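Local coordinates for exodeoxyribonuclease III (Neisseria meningitidis, PDB 2JC4), which probably acts as a metal-dependent double-stranded DNA 3'-5' exonuclease of the AP endonuclease/exonuclease III family in DNA repair, at residues N148-D153 with L214-I219. Sequence-based numbering, arbitrary orientation.
Sequences NIAPAD and LRIDHI
H218 turns its imidazole edge to the backbone of I149: NE2 donates to I149 O over 2.8 Å, nearly straight at 168°, with the oxygen in the ring plane. The ring meets P151 tip to tip, P151 CD resting 3.4 Å from H218 CE1. That same CE1 sits over the centre of one face of the R215 guanidinium, 3.7 Å above its plane. The side chains of R215 and P151 cross at about a right angle, with R215 NH2 3.5 Å from P151 CG, while salt bridges to D155 and D186 fix the guanidinium. I149 O also receives the CA-H of I216, and A150 CA lies 3.4 Å from R215 O in a CA-H...O contact. The contact lies in the DNase I-like fold, where the loop following strand 141-144 packs against the residues leading into strand 217-221, the antiparallel neighbour of 141-144 in the sheet, and against H218 within it, beside the predicted catalytic residues. I216 CB points toward this loop, and CG2 lies 3.6 Å from I149 C and near A150 CB. I216 CG1 stands between the backbone N and the carbonyl carbon, and the anti turn at chi2 (178°) puts CD1 3.9 Å from OD1 of N148, the predicted transition-state stabiliser, whose ND2 is hydrogen-bonded to C106 O. N148 N makes a weak hydrogen bond to I216 O, and D217, next along the strand, hydrogen-bonds H247 through OD2.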
loop_
_atom_site.group_PDB
_atom_site.type_symbol
_atom_site.label_atom_id
_atom_site.label_comp_id
_atom_site.label_asym_id
_atom_site.label_seq_id
_atom_site.Cartn_x
_atom_site.Cartn_y
_atom_site.Cartn_z
ATOM N N ASN A 148 -0.280 -1.704 7.392
ATOM C CA ASN A 148 -0.236 -1.420 8.833
ATOM C C ASN A 148 0.017 -2.678 9.650
ATOM O O ASN A 148 -0.412 -2.790 10.781
ATOM C CB ASN A 148 -1.532 -0.726 9.292
ATOM C CG ASN A 148 -1.431 0.779 9.214
ATOM O OD1 ASN A 148 -0.483 1.384 9.774
ATOM N ND2 ASN A 148 -2.379 1.405 8.523
ATOM N N ILE A 149 0.751 -3.613 9.040
ATOM C CA ILE A 149 1.178 -4.843 9.695
ATOM C C ILE A 149 2.609 -5.123 9.224
ATOM O O ILE A 149 2.927 -5.103 7.995
ATOM C CB ILE A 149 0.263 -6.067 9.383
ATOM C CG1 ILE A 149 -1.176 -5.854 9.897
ATOM C CG2 ILE A 149 0.909 -7.403 9.980
ATOM C CD1 ILE A 149 -2.133 -6.932 9.373
ATOM N N ALA A 150 3.450 -5.398 10.221
ATOM C CA ALA A 150 4.848 -5.754 10.054
ATOM C C ALA A 150 4.942 -7.280 10.183
ATOM O O ALA A 150 4.756 -7.832 11.267
ATOM C CB ALA A 150 5.672 -5.059 11.130
ATOM N N PRO A 151 5.167 -7.975 9.063
ATOM C CA PRO A 151 4.980 -9.434 9.056
ATOM C C PRO A 151 5.791 -10.279 10.046
ATOM O O PRO A 151 5.273 -11.303 10.501
ATOM C CB PRO A 151 5.332 -9.818 7.614
ATOM C CG PRO A 151 4.919 -8.602 6.812
ATOM C CD PRO A 151 5.478 -7.473 7.714
ATOM N N ALA A 152 7.029 -9.890 10.357
ATOM C CA ALA A 152 7.868 -10.676 11.308
ATOM C C ALA A 152 8.751 -9.726 12.097
ATOM O O ALA A 152 8.759 -8.517 11.814
ATOM C CB ALA A 152 8.691 -11.698 10.543
ATOM N N ASP A 153 9.513 -10.214 13.080
ATOM C CA ASP A 153 10.306 -9.261 13.906
ATOM C C ASP A 153 11.419 -8.503 13.165
ATOM O O ASP A 153 11.786 -7.408 13.556
ATOM C CB ASP A 153 10.821 -9.924 15.193
ATOM C CG ASP A 153 9.763 -9.949 16.312
ATOM O OD1 ASP A 153 8.744 -9.203 16.266
ATOM O OD2 ASP A 153 9.994 -10.696 17.262
ATOM N N LEU A 214 9.311 0.553 10.672
ATOM C CA LEU A 214 8.557 -0.683 10.439
ATOM C C LEU A 214 8.436 -0.939 8.914
ATOM O O LEU A 214 8.336 -0.001 8.116
ATOM C CB LEU A 214 7.164 -0.605 11.056
ATOM C CG LEU A 214 7.066 -0.133 12.527
ATOM C CD1 LEU A 214 5.599 -0.054 12.857
ATOM C CD2 LEU A 214 7.759 -1.087 13.461
ATOM N N ARG A 215 8.474 -2.208 8.528
ATOM C CA ARG A 215 8.071 -2.590 7.165
ATOM C C ARG A 215 6.596 -2.934 7.158
ATOM O O ARG A 215 6.218 -4.071 7.472
ATOM C CB ARG A 215 8.899 -3.765 6.606
ATOM C CG ARG A 215 8.631 -4.056 5.126
ATOM C CD ARG A 215 9.467 -5.252 4.597
ATOM N NE ARG A 215 9.008 -6.521 5.175
ATOM C CZ ARG A 215 8.328 -7.450 4.489
ATOM N NH1 ARG A 215 8.054 -7.269 3.206
ATOM N NH2 ARG A 215 7.951 -8.570 5.078
ATOM N N ILE A 216 5.768 -1.962 6.779
ATOM C CA ILE A 216 4.305 -2.141 6.758
ATOM C C ILE A 216 3.662 -1.893 5.411
ATOM O O ILE A 216 2.444 -2.122 5.251
ATOM C CB ILE A 216 3.607 -1.266 7.843
ATOM C CG1 ILE A 216 3.974 0.231 7.666
ATOM C CG2 ILE A 216 3.997 -1.803 9.289
ATOM C CD1 ILE A 216 3.262 1.171 8.686
ATOM N N ASP A 217 4.442 -1.382 4.459
ATOM C CA ASP A 217 3.965 -1.214 3.099
ATOM C C ASP A 217 4.487 -2.343 2.221
ATOM O O ASP A 217 5.736 -2.546 2.105
ATOM C CB ASP A 217 4.437 0.146 2.568
ATOM C CG ASP A 217 3.933 1.295 3.423
ATOM O OD1 ASP A 217 2.815 1.739 3.146
ATOM O OD2 ASP A 217 4.680 1.788 4.314
ATOM N N HIS A 218 3.558 -3.072 1.593
ATOM C CA HIS A 218 3.939 -4.364 0.949
ATOM C C HIS A 218 3.397 -4.460 -0.448
ATOM O O HIS A 218 2.467 -3.739 -0.796
ATOM C CB HIS A 218 3.416 -5.567 1.764
ATOM C CG HIS A 218 3.807 -5.536 3.214
ATOM N ND1 HIS A 218 5.115 -5.499 3.619
ATOM C CD2 HIS A 218 3.057 -5.463 4.344
ATOM C CE1 HIS A 218 5.163 -5.441 4.946
ATOM N NE2 HIS A 218 3.923 -5.423 5.410
ATOM N N ILE A 219 3.940 -5.393 -1.238
ATOM C CA ILE A 219 3.409 -5.656 -2.586
ATOM C C ILE A 219 3.237 -7.174 -2.679
ATOM O O ILE A 219 4.215 -7.903 -2.641
ATOM C CB ILE A 219 4.354 -5.137 -3.696
ATOM C CG1 ILE A 219 4.517 -3.600 -3.584
ATOM C CG2 ILE A 219 3.763 -5.458 -5.099
ATOM C CD1 ILE A 219 5.547 -3.022 -4.505
#